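Local coordinates for excinuclease ABC, subunit A. (Deinococcus radiodurans, PDB 2VF7), which probably takes part in DNA repair as a UvrA-type ATPase of the ABC superfamily that binds DNA, nucleotide and zinc, at residues I136-G141 against T146-C151; L803-G808 against G814-Q819. The protein carries 1 engineered substitution. All coordinates share one frame; numbering follows the deposited sequence.

The two contacts illustrate how UvrA combines zinc-bound loops with ABC-type ATPase sheets. Contact 1 comes first along the chain, in the loop between helix 116-127 and strand 159-162, within the long insertion that separates strands 94-96 and 402-406 of the first six-stranded sheet. Contact 2 follows much later, in the hairpin of strands 801-805 and 816-820 at one margin of the second such sheet. They share no helix or strand; their centres lie 44 Å apart, their nearest atoms about 33 Å. Contact 1 includes one cysteine of a zinc site, whereas contact 2 borders an ADP-binding P-loop, so the two belong to different sites of the protein.

Contact 1. Residues I136-G141 against T146-C151; sequences IVYAEG and TPEGAC. With ZN (zinc ion), chain F.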
loop_
_atom_site.group_PDB
_atom_site.type_symbol
_atom_site.label_atom_id
_atom_site.label_comp_id
_atom_site.label_asym_id
_atom_site.label_seq_id
_atom_site.Cartn_x
_atom_site.Cartn_y
_atom_site.Cartn_z
ATOM N N ILE A 136 9.509 8.506 35.493
ATOM C CA ILE A 136 9.805 8.837 34.079
ATOM C C ILE A 136 8.646 8.408 33.163
ATOM O O ILE A 136 8.172 7.268 33.235
ATOM C CB ILE A 136 11.210 8.301 33.582
ATOM C CG1 ILE A 136 12.272 9.409 33.683
ATOM C CG2 ILE A 136 11.157 7.789 32.130
ATOM C CD1 ILE A 136 13.726 8.951 33.553
ATOM N N VAL A 137 8.192 9.343 32.324
ATOM C CA VAL A 137 7.096 9.118 31.370
ATOM C C VAL A 137 7.651 9.025 29.946
ATOM O O VAL A 137 8.381 9.915 29.502
ATOM C CB VAL A 137 6.037 10.246 31.448
ATOM C CG1 VAL A 137 4.897 9.983 30.483
ATOM C CG2 VAL A 137 5.503 10.387 32.870
ATOM N N TYR A 138 7.303 7.951 29.237
ATOM C CA TYR A 138 7.880 7.670 27.913
ATOM C C TYR A 138 7.342 8.546 26.778
ATOM O O TYR A 138 6.234 9.086 26.870
ATOM C CB TYR A 138 7.740 6.182 27.567
ATOM C CG TYR A 138 8.792 5.329 28.234
ATOM C CD1 TYR A 138 10.017 5.087 27.607
ATOM C CD2 TYR A 138 8.578 4.783 29.499
ATOM C CE1 TYR A 138 10.993 4.316 28.212
ATOM C CE2 TYR A 138 9.549 4.008 30.117
ATOM C CZ TYR A 138 10.756 3.777 29.468
ATOM O OH TYR A 138 11.731 3.008 30.072
ATOM N N ALA A 139 8.137 8.674 25.714
ATOM C CA ALA A 139 7.795 9.500 24.548
ATOM C C ALA A 139 6.472 9.090 23.900
ATOM O O ALA A 139 5.837 9.890 23.208
ATOM C CB ALA A 139 8.919 9.464 23.526
ATOM N N GLU A 140 6.073 7.839 24.137
ATOM C CA GLU A 140 4.807 7.289 23.652
ATOM C C GLU A 140 3.633 7.855 24.459
ATOM O O GLU A 140 2.500 7.885 23.973
ATOM C CB GLU A 140 4.806 5.753 23.766
ATOM C CG GLU A 140 6.157 5.055 23.490
ATOM C CD GLU A 140 6.296 4.519 22.067
ATOM O OE1 GLU A 140 7.333 3.878 21.784
ATOM O OE2 GLU A 140 5.380 4.727 21.235
ATOM N N GLY A 141 3.917 8.296 25.687
ATOM C CA GLY A 141 2.894 8.787 26.616
ATOM C C GLY A 141 2.768 10.293 26.730
ATOM O O GLY A 141 2.199 10.801 27.699
ATOM N N THR A 146 -2.091 7.541 21.706
ATOM C CA THR A 146 -1.661 6.279 22.309
ATOM C C THR A 146 -2.387 6.048 23.643
ATOM O O THR A 146 -2.715 7.016 24.337
ATOM C CB THR A 146 -0.138 6.281 22.568
ATOM O OG1 THR A 146 0.207 7.418 23.366
ATOM C CG2 THR A 146 0.644 6.332 21.261
ATOM N N PRO A 147 -2.645 4.768 24.007
ATOM C CA PRO A 147 -3.298 4.441 25.287
ATOM C C PRO A 147 -2.388 4.705 26.486
ATOM O O PRO A 147 -2.865 4.755 27.626
ATOM C CB PRO A 147 -3.585 2.939 25.169
ATOM C CG PRO A 147 -3.405 2.603 23.713
ATOM C CD PRO A 147 -2.354 3.546 23.232
ATOM N N GLU A 148 -1.093 4.865 26.210
ATOM C CA GLU A 148 -0.080 5.228 27.197
ATOM C C GLU A 148 -0.038 6.756 27.407
ATOM O O GLU A 148 0.566 7.250 28.369
ATOM C CB GLU A 148 1.277 4.644 26.756
ATOM C CG GLU A 148 2.566 5.330 27.261
ATOM C CD GLU A 148 3.081 4.799 28.593
ATOM O OE1 GLU A 148 2.387 3.974 29.230
ATOM O OE2 GLU A 148 4.194 5.212 29.005
ATOM N N GLY A 149 -0.711 7.497 26.528
ATOM C CA GLY A 149 -0.716 8.961 26.596
ATOM C C GLY A 149 -2.064 9.637 26.783
ATOM O O GLY A 149 -2.159 10.661 27.460
ATOM N N ALA A 150 -3.105 9.061 26.190
ATOM C CA ALA A 150 -4.437 9.668 26.168
ATOM C C ALA A 150 -5.132 9.666 27.527
ATOM O O ALA A 150 -5.126 8.653 28.239
ATOM C CB ALA A 150 -5.309 8.973 25.138
ATOM N N CYS A 151 -5.730 10.806 27.874
ATOM C CA CYS A 151 -6.585 10.922 29.055
ATOM C C CYS A 151 -7.695 9.868 28.988
ATOM O O CYS A 151 -8.368 9.755 27.969
ATOM C CB CYS A 151 -7.181 12.329 29.126
ATOM S SG CYS A 151 -8.569 12.547 30.255
HETATM ZN ZN ZN F . -9.601 14.340 28.968
#
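Glu148 lays the aliphatic part of its side chain against the bend at Gly141, with CG 3.5 Å from Gly141 CA. Its CG stands roughly opposite the backbone N (chi1 155°), and a bend at chi2 (89°) then swings the carboxylate toward Tyr138, where OE2 comes to 3.9 Å from the CB of Tyr138. Glu140 is brushed in passing, CB to Glu148 CG. Beyond that brush the two acids diverge: their carboxylate carbons, Glu140 CD and Glu148 CD, end 7.3 Å apart, which should ease any repulsion between them. Backbone meets backbone where neither residue carries a side chain, and the CA atoms of Gly141 and Gly149 approach to 3.6 Å. The carbonyl oxygen of Glu148 also lies against Gly141 CA, at 3.3 Å. The pair is a compact example of two bends fitted against each other ahead of a zinc site. Residues 146-149 make a type I turn, in which Thr146 O accepts Gly149 N at 3.0 Å and also the N-H of Ala150, so two donors grip one carbonyl. In the other segment Gly141 N bonds back to Tyr138 O. Thr146 joins the bends: with its hydroxyl in the crowded position between backbone N and carbonyl carbon (chi1 55°), OG1 donates to Glu140 O, although the modelled separation is too short to be taken literally; Ser143 O also lies within hydrogen-bonding distance, so the two carbonyls must share or compete for the one hydroxyl proton. Arg296 pairs with the turn through the Pro147 carbonyl and the Gly149 backbone. Two residues past that glycine, Cys151 SG binds the zinc ion at 2.4 Å, and Cys154, Cys287 and Cys290 complete the four-cysteine site.

Contact 2. Residues L803-G808 against G814-Q819; sequences LDIGPG and GRLVAQ
A classic beta bulge interrupts this hairpin, for Val817 and Ala818 both face the single residue Asp804. Val817 N sends a nearly straight hydrogen bond (165° at the hydrogen) to Asp804 O at 2.8 Å, while Ala818 N reaches the same oxygen only weakly, at 3.4 Å. In return Asp804 N donates to Ala818 O at 2.7 Å. The bulge makes the Val817 and Asp804 side chains extend together in one direction from the two strands. The modelled approach of Val817 CG1 to Asp804 OD2, 3.1 Å, is short, and with chi1 at a strained 95° the valine's exact rotation is doubtful. The carboxylate itself is held by Thr529 at OD1 and Ser831 at OD2. These antiparallel strands, 801-805 and 816-820, close one margin of the six-stranded sheet of an ABC-type ATPase, next to strand 525-529, which leads into the ADP-binding P-loop. On the face bearing Leu803, Ile805 and Leu816, the register resumes one residue out of step. Leu816, its CG trans to the backbone N (chi1 -179°), pushes CD1 against the end of Ile805, CD1 to CD1 3.7 Å, and against Leu803 CG at 4.1 Å; strand 516-521 covers the two leucines. Ile805 in turn touches Ser534 of the P-loop. Toward the turn Gly806 N bonds to Arg815 O, though its modelled length is doubtfully short. There Pro807 lies roughly perpendicular to the Arg815 side chain, its CD resting 3.9 Å from Arg815 CB while the ring's CG meets the guanidinium at its edge.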
loop_
_atom_site.group_PDB
_atom_site.type_symbol
_atom_site.label_atom_id
_atom_site.label_comp_id
_atom_site.label_asym_id
_atom_site.label_seq_id
_atom_site.Cartn_x
_atom_site.Cartn_y
_atom_site.Cartn_z
ATOM N N LEU A 803 -3.797 48.700 0.501
ATOM C CA LEU A 803 -3.635 48.560 1.954
ATOM C C LEU A 803 -2.467 47.632 2.298
ATOM O O LEU A 803 -2.559 46.411 2.153
ATOM C CB LEU A 803 -4.924 48.018 2.594
ATOM C CG LEU A 803 -5.971 48.957 3.215
ATOM C CD1 LEU A 803 -6.570 49.918 2.207
ATOM C CD2 LEU A 803 -7.080 48.121 3.818
ATOM N N ASP A 804 -1.367 48.212 2.751
ATOM C CA ASP A 804 -0.200 47.422 3.114
ATOM C C ASP A 804 -0.303 47.019 4.575
ATOM O O ASP A 804 -0.396 47.866 5.454
ATOM C CB ASP A 804 1.094 48.201 2.859
ATOM C CG ASP A 804 2.301 47.309 2.803
ATOM O OD1 ASP A 804 2.240 46.294 2.090
ATOM O OD2 ASP A 804 3.326 47.614 3.443
ATOM N N ILE A 805 -0.293 45.720 4.828
ATOM C CA ILE A 805 -0.548 45.199 6.154
ATOM C C ILE A 805 0.725 44.722 6.822
ATOM O O ILE A 805 1.596 44.137 6.173
ATOM C CB ILE A 805 -1.615 44.081 6.119
ATOM C CG1 ILE A 805 -2.984 44.653 5.701
ATOM C CG2 ILE A 805 -1.712 43.354 7.459
ATOM C CD1 ILE A 805 -3.468 45.914 6.480
ATOM N N GLY A 806 0.807 45.030 8.122
ATOM C CA GLY A 806 1.841 44.585 9.080
ATOM C C GLY A 806 3.255 44.643 8.570
ATOM O O GLY A 806 3.490 44.310 7.401
ATOM N N PRO A 807 4.210 45.060 9.430
ATOM C CA PRO A 807 5.628 45.058 9.047
ATOM C C PRO A 807 6.077 43.656 8.634
ATOM O O PRO A 807 6.402 43.428 7.469
ATOM C CB PRO A 807 6.349 45.509 10.325
ATOM C CG PRO A 807 5.339 46.234 11.105
ATOM C CD PRO A 807 4.010 45.564 10.795
ATOM N N GLY A 808 6.052 42.718 9.574
ATOM C CA GLY A 808 6.461 41.345 9.307
ATOM C C GLY A 808 5.327 40.359 9.472
ATOM O O GLY A 808 4.164 40.690 9.266
ATOM N N GLY A 814 0.633 42.698 11.649
ATOM C CA GLY A 814 -0.724 42.987 12.147
ATOM C C GLY A 814 -1.131 44.450 12.178
ATOM O O GLY A 814 -2.238 44.798 12.614
ATOM N N ARG A 815 -0.231 45.307 11.707
ATOM C CA ARG A 815 -0.442 46.750 11.708
ATOM C C ARG A 815 -0.812 47.189 10.304
ATOM O O ARG A 815 -0.356 46.602 9.336
ATOM C CB ARG A 815 0.844 47.483 12.121
ATOM C CG ARG A 815 1.149 47.568 13.612
ATOM C CD ARG A 815 2.536 48.254 13.889
ATOM N NE ARG A 815 2.992 49.163 12.821
ATOM C CZ ARG A 815 2.476 50.369 12.553
ATOM N NH1 ARG A 815 1.464 50.849 13.270
ATOM N NH2 ARG A 815 2.961 51.100 11.550
ATOM N N LEU A 816 -1.632 48.229 10.195
ATOM C CA LEU A 816 -1.800 48.903 8.923
ATOM C C LEU A 816 -0.526 49.713 8.753
ATOM O O LEU A 816 -0.247 50.578 9.564
ATOM C CB LEU A 816 -3.038 49.804 8.933
ATOM C CG LEU A 816 -3.366 50.566 7.645
ATOM C CD1 LEU A 816 -3.507 49.627 6.472
ATOM C CD2 LEU A 816 -4.630 51.367 7.798
ATOM N N VAL A 817 0.272 49.409 7.735
ATOM C CA VAL A 817 1.587 50.063 7.636
ATOM C C VAL A 817 1.728 51.061 6.479
ATOM O O VAL A 817 2.690 51.829 6.429
ATOM C CB VAL A 817 2.772 49.046 7.713
ATOM C CG1 VAL A 817 3.239 48.619 6.335
ATOM C CG2 VAL A 817 3.909 49.642 8.504
ATOM N N ALA A 818 0.774 51.030 5.556
ATOM C CA ALA A 818 0.654 52.033 4.510
ATOM C C ALA A 818 -0.678 51.842 3.839
ATOM O O ALA A 818 -1.195 50.725 3.799
ATOM C CB ALA A 818 1.772 51.914 3.498
ATOM N N GLN A 819 -1.225 52.941 3.327
ATOM C CA GLN A 819 -2.475 52.948 2.568
ATOM C C GLN A 819 -2.494 54.156 1.615
ATOM O O GLN A 819 -1.909 55.196 1.927
ATOM C CB GLN A 819 -3.678 52.943 3.514
ATOM C CG GLN A 819 -3.867 54.213 4.351
ATOM C CD GLN A 819 -4.861 54.036 5.490
ATOM O OE1 GLN A 819 -5.885 53.353 5.353
ATOM N NE2 GLN A 819 -4.558 54.649 6.631
#